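Local coordinates for pullulanase (Bacillus acidopullulyticus, PDB 2WAN), which hydrolyses the alpha-1,6-glucosidic linkages of pullulan, and probably those at the branch points of starch polysaccharides such as amylopectin, at residues P112-D120 / V125-M133; H827-Q837 / A860-V870. All coordinates share one frame; numbering follows the deposited sequence.

Interaction 1: P112-D120 / V125-M133; sequences PSVSNAYLD and VLAKLSMPM
S113 and S130 join the open end of an antiparallel strand pair. The backbone N of S113 gives a nearly straight bond (176°) to S130 OG at 2.8 Å, and S130 N answers with a bond to S113 O. The short serine hydroxyl suits a place where the main chains begin to part. One step inward the register slips: S115 and N116 together face K128, whose O accepts from S115 N at 2.7 Å while its N donates to N116 O.

The K128 side chain runs along this irregularity. Its CB lies beside S115 OG, and CG, anti to the backbone N (chi1 -178°), comes to 3.4 Å from S115 OG. The chain then bends at chi2 (79°), the side chain also touching N272 and L273, and a further bend at its end brings NZ to N579 OD1 and to a water at 3.1 Å that S115 OG also binds. A lysine can thus be aliphatic at its base and polar at its tip.

On the same face N116 ND2 stands over the centre of the Y118 ring, and a water links this amide to L126 O. The Y118 hydroxyl reaches Q571 and T576, and D120 OD2, resting against L126 CB at 3.6 Å, forms a salt bridge with R303.

The other face is apolar. V114 CG2 meets L129 CD2 at 4.0 Å, L119 CD1 meets V125 CG2 at 3.9 Å, and the small A117 and A127 pair between them; V114 and A117 also touch V290, V125 and L129 strand 273-278. Side chains alternating between a largely polar and an apolar face, with a beta bulge at S115-N116, are characteristic of an antiparallel beta hairpin.

Interaction 2: H827-Q837 / A860-V870; sequences HPAFRMTTADQ and ANHDTWKNIIV. With SO4 (sulfate ion), chain L; SO4 (sulfate ion), chain J.
H827 lays its imidazole over the six-membered ring of W865 in a face-to-face stack, centroids 3.8 Å apart and planes at 27°, with CE1 above the centre of that ring. D863 fixes the imidazole in rotation: ND1 donates to the syn lone pair of OD1 at 2.6 Å, the carboxylate nearly coplanar with the ring, while NE2 binds E899. D863 is gripped in turn, OD1 taking W865 N on its anti lone pair in an Asx turn, and OD2 taking A829 N at 2.9 Å. With W865 replaced by an alanine, the H827 imidazole would keep its bonds to D863 and E899 but is likely to lose its stacking partner, leaving a gap there.

The N861 amide bridges two parts of 827-837: its ND2 donates to P828 O at 3.0 Å from above the carbonyl plane, and its OD1 accepts from Q837 NE2 at 3.2 Å, the two amides almost perpendicular (87°). A sulfate, probably from the crystallisation liquor, accepts hydrogen bonds from N861 N and Q837 NE2.

A829 CB sits on I868 CD1 at 3.9 Å, its small size admitting A860 as well, and V870 CG2 lies at the edge of the F830 ring, 3.8 Å from CE1. The contact joins the turn after helix 811-826 to the C-terminal all-beta domain, a junction characteristic of alpha-amylase-family enzymes.

Overall arrangement
Interaction 1 precedes interaction 2 along the chain, and the two lie on opposite sides of its centre, their own centres about 61 Å apart and their nearest atoms about 41 Å apart. They share no sheet. Strands 114-121 and 124-129 of interaction 1 belong to a seven-stranded sheet at the start of the modelled chain, completed by two strands before the X25 region and three after it. The 827-870 contact joins the end of the catalytic part to the seven-stranded sheet of the C-terminal domain. Between them in sequence come the CBM48 region and the eight-stranded parallel barrel, so the pair lies near the two ends of the modelled chain of a modular enzyme.

Interaction 1: P112-D120 / V125-M133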
loop_
_atom_site.group_PDB
_atom_site.type_symbol
_atom_site.label_atom_id
_atom_site.label_comp_id
_atom_site.label_asym_id
_atom_site.label_seq_id
_atom_site.Cartn_x
_atom_site.Cartn_y
_atom_site.Cartn_z
ATOM N N PRO A 112 -39.293 -9.716 7.587
ATOM C CA PRO A 112 -39.129 -8.395 6.960
ATOM C C PRO A 112 -38.439 -7.410 7.912
ATOM O O PRO A 112 -39.000 -7.081 8.961
ATOM C CB PRO A 112 -40.573 -7.952 6.673
ATOM C CG PRO A 112 -41.449 -9.171 6.957
ATOM C CD PRO A 112 -40.692 -9.994 7.947
ATOM N N SER A 113 -37.242 -6.940 7.555
ATOM C CA SER A 113 -36.439 -6.142 8.493
ATOM C C SER A 113 -35.605 -5.008 7.894
ATOM O O SER A 113 -35.263 -5.028 6.707
ATOM C CB SER A 113 -35.513 -7.067 9.292
ATOM O OG SER A 113 -34.623 -7.755 8.432
ATOM N N VAL A 114 -35.294 -4.016 8.728
ATOM C CA VAL A 114 -34.148 -3.137 8.493
ATOM C C VAL A 114 -32.929 -4.003 8.822
ATOM O O VAL A 114 -32.766 -4.427 9.967
ATOM C CB VAL A 114 -34.185 -1.880 9.403
ATOM C CG1 VAL A 114 -32.914 -1.044 9.244
ATOM C CG2 VAL A 114 -35.415 -1.026 9.105
ATOM N N SER A 115 -32.105 -4.317 7.820
ATOM C CA SER A 115 -31.022 -5.293 8.023
ATOM C C SER A 115 -29.698 -4.670 8.511
ATOM O O SER A 115 -28.823 -5.381 9.006
ATOM C CB SER A 115 -30.795 -6.156 6.773
ATOM O OG SER A 115 -30.404 -5.362 5.669
ATOM N N ASN A 116 -29.570 -3.358 8.350
ATOM C CA ASN A 116 -28.406 -2.589 8.813
ATOM C C ASN A 116 -28.731 -1.109 8.855
ATOM O O ASN A 116 -29.544 -0.628 8.059
ATOM C CB ASN A 116 -27.182 -2.796 7.897
ATOM C CG ASN A 116 -25.876 -2.342 8.552
ATOM O OD1 ASN A 116 -25.325 -3.043 9.397
ATOM N ND2 ASN A 116 -25.380 -1.180 8.159
ATOM N N ALA A 117 -28.093 -0.378 9.771
ATOM C CA ALA A 117 -28.236 1.076 9.829
ATOM C C ALA A 117 -26.994 1.760 10.392
ATOM O O ALA A 117 -26.448 1.332 11.420
ATOM C CB ALA A 117 -29.470 1.481 10.641
ATOM N N TYR A 118 -26.570 2.823 9.711
ATOM C CA TYR A 118 -25.386 3.588 10.094
ATOM C C TYR A 118 -25.736 5.044 10.314
ATOM O O TYR A 118 -26.483 5.634 9.535
ATOM C CB TYR A 118 -24.316 3.521 8.989
ATOM C CG TYR A 118 -23.558 2.224 8.862
ATOM C CD1 TYR A 118 -23.063 1.553 9.996
ATOM C CD2 TYR A 118 -23.279 1.686 7.601
ATOM C CE1 TYR A 118 -22.344 0.380 9.881
ATOM C CE2 TYR A 118 -22.549 0.520 7.470
ATOM C CZ TYR A 118 -22.077 -0.136 8.618
ATOM O OH TYR A 118 -21.355 -1.301 8.514
ATOM N N LEU A 119 -25.170 5.633 11.360
ATOM C CA LEU A 119 -25.238 7.062 11.563
ATOM C C LEU A 119 -24.014 7.654 10.864
ATOM O O LEU A 119 -22.886 7.581 11.384
ATOM C CB LEU A 119 -25.270 7.387 13.069
ATOM C CG LEU A 119 -25.511 8.834 13.513
ATOM C CD1 LEU A 119 -26.903 9.351 13.053
ATOM C CD2 LEU A 119 -25.359 8.959 15.035
ATOM N N ASP A 120 -24.231 8.208 9.671
ATOM C CA ASP A 120 -23.123 8.660 8.812
ATOM C C ASP A 120 -22.887 10.156 8.823
ATOM O O ASP A 120 -21.944 10.638 8.203
ATOM C CB ASP A 120 -23.291 8.156 7.368
ATOM C CG ASP A 120 -22.850 6.711 7.194
ATOM O OD1 ASP A 120 -21.973 6.227 7.961
ATOM O OD2 ASP A 120 -23.373 6.044 6.278
ATOM N N VAL A 125 -28.965 9.073 8.747
ATOM C CA VAL A 125 -28.916 7.624 8.900
ATOM C C VAL A 125 -29.027 6.957 7.529
ATOM O O VAL A 125 -29.878 7.339 6.710
ATOM C CB VAL A 125 -30.037 7.091 9.835
ATOM C CG1 VAL A 125 -30.087 5.569 9.838
ATOM C CG2 VAL A 125 -29.849 7.626 11.253
ATOM N N LEU A 126 -28.146 5.984 7.285
ATOM C CA LEU A 126 -28.175 5.169 6.073
ATOM C C LEU A 126 -28.685 3.784 6.430
ATOM O O LEU A 126 -28.013 3.033 7.134
ATOM C CB LEU A 126 -26.773 5.087 5.436
ATOM C CG LEU A 126 -26.653 4.216 4.176
ATOM C CD1 LEU A 126 -27.144 4.994 2.958
ATOM C CD2 LEU A 126 -25.216 3.756 3.945
ATOM N N ALA A 127 -29.879 3.442 5.949
ATOM C CA ALA A 127 -30.532 2.194 6.346
ATOM C C ALA A 127 -30.817 1.252 5.183
ATOM O O ALA A 127 -31.351 1.670 4.155
ATOM C CB ALA A 127 -31.825 2.492 7.116
ATOM N N LYS A 128 -30.471 -0.017 5.377
ATOM C CA LYS A 128 -30.700 -1.072 4.392
ATOM C C LYS A 128 -31.912 -1.920 4.770
ATOM O O LYS A 128 -32.044 -2.361 5.916
ATOM C CB LYS A 128 -29.455 -1.959 4.257
ATOM C CG LYS A 128 -29.565 -3.083 3.219
ATOM C CD LYS A 128 -29.347 -2.559 1.804
ATOM C CE LYS A 128 -29.888 -3.531 0.761
ATOM N NZ LYS A 128 -29.420 -4.933 0.950
ATOM N N LEU A 129 -32.781 -2.175 3.790
ATOM C CA LEU A 129 -33.985 -2.977 4.021
ATOM C C LEU A 129 -33.874 -4.340 3.345
ATOM O O LEU A 129 -33.286 -4.461 2.268
ATOM C CB LEU A 129 -35.219 -2.232 3.507
ATOM C CG LEU A 129 -35.283 -0.715 3.732
ATOM C CD1 LEU A 129 -36.277 -0.071 2.785
ATOM C CD2 LEU A 129 -35.614 -0.372 5.185
ATOM N N SER A 130 -34.449 -5.362 3.977
ATOM C CA SER A 130 -34.416 -6.728 3.447
ATOM C C SER A 130 -35.264 -6.917 2.181
ATOM O O SER A 130 -35.143 -7.934 1.491
ATOM C CB SER A 130 -34.841 -7.728 4.521
ATOM O OG SER A 130 -36.130 -7.415 5.019
ATOM N N MET A 131 -36.128 -5.943 1.897
ATOM C CA MET A 131 -36.884 -5.888 0.639
ATOM C C MET A 131 -37.248 -4.438 0.308
ATOM O O MET A 131 -37.377 -3.612 1.214
ATOM C CB MET A 131 -38.126 -6.794 0.681
ATOM C CG MET A 131 -39.055 -6.583 1.868
ATOM S SD MET A 131 -40.517 -7.654 1.796
ATOM C CE MET A 131 -39.814 -9.272 2.134
ATOM N N PRO A 132 -37.415 -4.118 -0.990
ATOM C CA PRO A 132 -37.582 -2.712 -1.356
ATOM C C PRO A 132 -38.922 -2.145 -0.915
ATOM O O PRO A 132 -39.854 -2.901 -0.653
ATOM C CB PRO A 132 -37.507 -2.727 -2.889
ATOM C CG PRO A 132 -37.070 -4.104 -3.270
ATOM C CD PRO A 132 -37.509 -4.997 -2.168
ATOM N N MET A 133 -38.989 -0.823 -0.811
ATOM C CA MET A 133 -40.232 -0.116 -0.513
ATOM C C MET A 133 -40.422 1.035 -1.497
ATOM O O MET A 133 -39.455 1.506 -2.094
ATOM C CB MET A 133 -40.236 0.419 0.930
ATOM C CG MET A 133 -39.188 1.499 1.226
ATOM S SD MET A 133 -39.672 2.685 2.504
ATOM C CE MET A 133 -40.485 1.617 3.693
HETATM O O HOH W 1 -30.689 -6.624 3.162
HETATM O O HOH W 2 -26.733 0.376 6.229
#

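Interaction 2: H827-Q837 / A860-V870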
loop_
_atom_site.group_PDB
_atom_site.type_symbol
_atom_site.label_atom_id
_atom_site.label_comp_id
_atom_site.label_asym_id
_atom_site.label_seq_id
_atom_site.Cartn_x
_atom_site.Cartn_y
_atom_site.Cartn_z
ATOM N N HIS A 827 28.881 4.864 -10.036
ATOM C CA HIS A 827 28.600 5.636 -11.239
ATOM C C HIS A 827 27.233 6.257 -11.228
ATOM O O HIS A 827 26.246 5.609 -11.602
ATOM C CB HIS A 827 28.851 4.776 -12.493
ATOM C CG HIS A 827 30.302 4.550 -12.717
ATOM N ND1 HIS A 827 31.130 5.530 -13.224
ATOM C CD2 HIS A 827 31.103 3.509 -12.383
ATOM C CE1 HIS A 827 32.371 5.084 -13.230
ATOM N NE2 HIS A 827 32.384 3.863 -12.722
ATOM N N PRO A 828 27.166 7.537 -10.798
ATOM C CA PRO A 828 25.879 8.214 -10.647
ATOM C C PRO A 828 25.107 8.480 -11.960
ATOM O O PRO A 828 23.930 8.847 -11.912
ATOM C CB PRO A 828 26.251 9.512 -9.890
ATOM C CG PRO A 828 27.693 9.781 -10.261
ATOM C CD PRO A 828 28.304 8.377 -10.375
ATOM N N ALA A 829 25.737 8.262 -13.120
ATOM C CA ALA A 829 25.022 8.322 -14.416
ATOM C C ALA A 829 23.864 7.329 -14.461
ATOM O O ALA A 829 22.853 7.581 -15.104
ATOM C CB ALA A 829 25.981 8.035 -15.566
ATOM N N PHE A 830 24.022 6.203 -13.765
ATOM C CA PHE A 830 22.960 5.206 -13.632
ATOM C C PHE A 830 21.817 5.633 -12.709
ATOM O O PHE A 830 20.783 4.950 -12.642
ATOM C CB PHE A 830 23.545 3.886 -13.104
ATOM C CG PHE A 830 24.478 3.194 -14.077
ATOM C CD1 PHE A 830 23.986 2.599 -15.233
ATOM C CD2 PHE A 830 25.841 3.131 -13.806
ATOM C CE1 PHE A 830 24.856 1.948 -16.126
ATOM C CE2 PHE A 830 26.723 2.475 -14.678
ATOM C CZ PHE A 830 26.222 1.890 -15.851
ATOM N N ARG A 831 21.991 6.772 -12.023
ATOM C CA ARG A 831 21.118 7.168 -10.924
ATOM C C ARG A 831 20.732 8.642 -11.069
ATOM O O ARG A 831 20.726 9.411 -10.094
ATOM C CB ARG A 831 21.833 6.934 -9.587
ATOM C CG ARG A 831 22.125 5.453 -9.334
ATOM C CD ARG A 831 22.835 5.272 -8.001
ATOM N NE ARG A 831 24.279 5.447 -8.111
ATOM C CZ ARG A 831 24.989 6.458 -7.623
ATOM N NH1 ARG A 831 24.414 7.482 -6.979
ATOM N NH2 ARG A 831 26.304 6.450 -7.787
ATOM N N MET A 832 20.399 9.040 -12.296
ATOM C CA MET A 832 19.855 10.401 -12.504
ATOM C C MET A 832 18.589 10.598 -11.665
ATOM O O MET A 832 17.856 9.632 -11.387
ATOM C CB MET A 832 19.618 10.664 -13.993
ATOM C CG MET A 832 20.906 10.732 -14.742
ATOM S SD MET A 832 20.680 11.120 -16.488
ATOM C CE MET A 832 20.947 9.508 -17.249
ATOM N N THR A 833 18.347 11.835 -11.228
ATOM C CA THR A 833 17.282 12.078 -10.244
ATOM C C THR A 833 16.040 12.794 -10.811
ATOM O O THR A 833 14.994 12.846 -10.147
ATOM C CB THR A 833 17.803 12.879 -9.022
ATOM O OG1 THR A 833 18.258 14.164 -9.454
ATOM C CG2 THR A 833 18.963 12.135 -8.292
ATOM N N THR A 834 16.143 13.326 -12.022
ATOM C CA THR A 834 14.997 13.977 -12.664
ATOM C C THR A 834 14.764 13.469 -14.082
ATOM O O THR A 834 15.691 12.972 -14.754
ATOM C CB THR A 834 15.157 15.516 -12.721
ATOM O OG1 THR A 834 16.149 15.855 -13.697
ATOM C CG2 THR A 834 15.574 16.080 -11.351
ATOM N N ALA A 835 13.518 13.610 -14.526
ATOM C CA ALA A 835 13.138 13.301 -15.902
ATOM C C ALA A 835 13.930 14.141 -16.899
ATOM O O ALA A 835 14.370 13.619 -17.915
ATOM C CB ALA A 835 11.655 13.498 -16.100
ATOM N N ASP A 836 14.096 15.440 -16.630
ATOM C CA ASP A 836 14.881 16.288 -17.533
ATOM C C ASP A 836 16.332 15.825 -17.707
ATOM O O ASP A 836 16.824 15.823 -18.827
ATOM C CB ASP A 836 14.845 17.760 -17.107
ATOM C CG ASP A 836 13.456 18.373 -17.205
ATOM O OD1 ASP A 836 12.564 17.812 -17.872
ATOM O OD2 ASP A 836 13.254 19.442 -16.589
ATOM N N GLN A 837 17.009 15.427 -16.621
ATOM C CA GLN A 837 18.359 14.881 -16.737
ATOM C C GLN A 837 18.361 13.680 -17.662
ATOM O O GLN A 837 19.259 13.552 -18.483
ATOM C CB GLN A 837 18.912 14.390 -15.395
ATOM C CG GLN A 837 19.667 15.387 -14.583
ATOM C CD GLN A 837 20.293 14.716 -13.375
ATOM O OE1 GLN A 837 19.663 13.881 -12.721
ATOM N NE2 GLN A 837 21.539 15.054 -13.091
ATOM N N ALA A 860 27.059 12.214 -17.022
ATOM C CA ALA A 860 25.692 12.355 -16.523
ATOM C C ALA A 860 25.622 12.334 -14.996
ATOM O O ALA A 860 26.209 11.452 -14.361
ATOM C CB ALA A 860 24.793 11.271 -17.117
ATOM N N ASN A 861 24.937 13.329 -14.411
ATOM C CA ASN A 861 24.773 13.366 -12.940
ATOM C C ASN A 861 26.117 13.293 -12.174
ATOM O O ASN A 861 26.221 12.651 -11.117
ATOM C CB ASN A 861 23.825 12.233 -12.506
ATOM C CG ASN A 861 23.257 12.425 -11.100
ATOM O OD1 ASN A 861 22.998 13.552 -10.662
ATOM N ND2 ASN A 861 23.031 11.307 -10.398
ATOM N N HIS A 862 27.131 13.990 -12.698
ATOM C CA HIS A 862 28.463 14.063 -12.078
ATOM C C HIS A 862 29.212 12.721 -12.068
ATOM O O HIS A 862 30.001 12.447 -11.171
ATOM C CB HIS A 862 28.387 14.661 -10.664
ATOM C CG HIS A 862 28.059 16.125 -10.635
ATOM N ND1 HIS A 862 27.788 16.859 -11.767
ATOM C CD2 HIS A 862 27.912 16.977 -9.592
ATOM C CE1 HIS A 862 27.520 18.109 -11.428
ATOM N NE2 HIS A 862 27.589 18.206 -10.116
ATOM N N ASP A 863 28.971 11.898 -13.086
ATOM C CA ASP A 863 29.793 10.696 -13.265
ATOM C C ASP A 863 31.220 11.054 -13.660
ATOM O O ASP A 863 31.439 12.074 -14.339
ATOM C CB ASP A 863 29.176 9.785 -14.339
ATOM C CG ASP A 863 29.451 8.335 -14.057
ATOM O OD1 ASP A 863 30.597 7.887 -14.298
ATOM O OD2 ASP A 863 28.525 7.658 -13.551
ATOM N N THR A 864 32.177 10.214 -13.274
ATOM C CA THR A 864 33.563 10.392 -13.684
ATOM C C THR A 864 33.847 9.803 -15.072
ATOM O O THR A 864 34.953 9.958 -15.610
ATOM C CB THR A 864 34.554 9.810 -12.669
ATOM O OG1 THR A 864 34.242 8.430 -12.443
ATOM C CG2 THR A 864 34.485 10.574 -11.329
ATOM N N TRP A 865 32.858 9.119 -15.639
ATOM C CA TRP A 865 32.990 8.640 -17.028
ATOM C C TRP A 865 32.145 9.524 -17.958
ATOM O O TRP A 865 30.948 9.714 -17.732
ATOM C CB TRP A 865 32.547 7.173 -17.149
ATOM C CG TRP A 865 33.516 6.188 -16.540
ATOM C CD1 TRP A 865 34.813 6.407 -16.172
ATOM C CD2 TRP A 865 33.259 4.788 -16.301
ATOM N NE1 TRP A 865 35.376 5.230 -15.673
ATOM C CE2 TRP A 865 34.437 4.230 -15.745
ATOM C CE3 TRP A 865 32.132 3.970 -16.465
ATOM C CZ2 TRP A 865 34.538 2.872 -15.387
ATOM C CZ3 TRP A 865 32.223 2.619 -16.096
ATOM C CH2 TRP A 865 33.415 2.084 -15.568
ATOM N N LYS A 866 32.774 10.053 -19.016
ATOM C CA LYS A 866 32.092 10.970 -19.939
ATOM C C LYS A 866 30.870 10.329 -20.617
ATOM O O LYS A 866 29.748 10.871 -20.579
ATOM C CB LYS A 866 33.076 11.468 -21.019
ATOM C CG LYS A 866 32.431 12.438 -22.006
ATOM C CD LYS A 866 33.447 12.989 -23.003
ATOM C CE LYS A 866 32.825 14.089 -23.851
ATOM N NZ LYS A 866 33.810 14.633 -24.848
ATOM N N ASN A 867 31.108 9.189 -21.269
ATOM C CA ASN A 867 30.068 8.452 -21.947
ATOM C C ASN A 867 30.101 7.010 -21.460
ATOM O O ASN A 867 31.193 6.414 -21.359
ATOM C CB ASN A 867 30.312 8.477 -23.474
ATOM C CG ASN A 867 30.183 9.868 -24.065
ATOM O OD1 ASN A 867 29.294 10.650 -23.692
ATOM N ND2 ASN A 867 31.078 10.192 -25.000
ATOM N N ILE A 868 28.922 6.472 -21.152
ATOM C CA ILE A 868 28.781 5.056 -20.830
ATOM C C ILE A 868 27.816 4.414 -21.807
ATOM O O ILE A 868 26.718 4.925 -22.045
ATOM C CB ILE A 868 28.255 4.844 -19.391
ATOM C CG1 ILE A 868 29.117 5.630 -18.387
ATOM C CG2 ILE A 868 28.197 3.323 -19.051
ATOM C CD1 ILE A 868 28.641 5.554 -16.945
ATOM N N ILE A 869 28.222 3.281 -22.384
ATOM C CA ILE A 869 27.292 2.520 -23.225
ATOM C C ILE A 869 26.931 1.205 -22.547
ATOM O O ILE A 869 27.799 0.527 -22.021
ATOM C CB ILE A 869 27.847 2.240 -24.646
ATOM C CG1 ILE A 869 27.815 3.519 -25.469
ATOM C CG2 ILE A 869 27.019 1.106 -25.341
ATOM C CD1 ILE A 869 28.561 3.394 -26.814
ATOM N N VAL A 870 25.636 0.881 -22.528
ATOM C CA VAL A 870 25.168 -0.411 -22.024
ATOM C C VAL A 870 24.367 -1.075 -23.153
ATOM O O VAL A 870 23.551 -0.418 -23.797
ATOM C CB VAL A 870 24.217 -0.240 -20.797
ATOM C CG1 VAL A 870 23.596 -1.581 -20.354
ATOM C CG2 VAL A 870 24.953 0.419 -19.621
HETATM S S SO4 L . 24.014 16.848 -15.258
HETATM O O1 SO4 L . 25.008 16.821 -14.180
HETATM O O2 SO4 L . 22.765 17.421 -14.739
HETATM O O3 SO4 L . 23.796 15.494 -15.750
HETATM O O4 SO4 L . 24.478 17.677 -16.369
HETATM S S SO4 J . 27.102 9.323 -5.397
HETATM O O1 SO4 J . 27.740 10.636 -5.326
HETATM O O2 SO4 J . 27.277 8.621 -4.114
HETATM O O3 SO4 J . 27.768 8.523 -6.449
HETATM O O4 SO4 J . 25.657 9.507 -5.641
HETATM O O HOH W 3 21.028 14.713 -9.473
#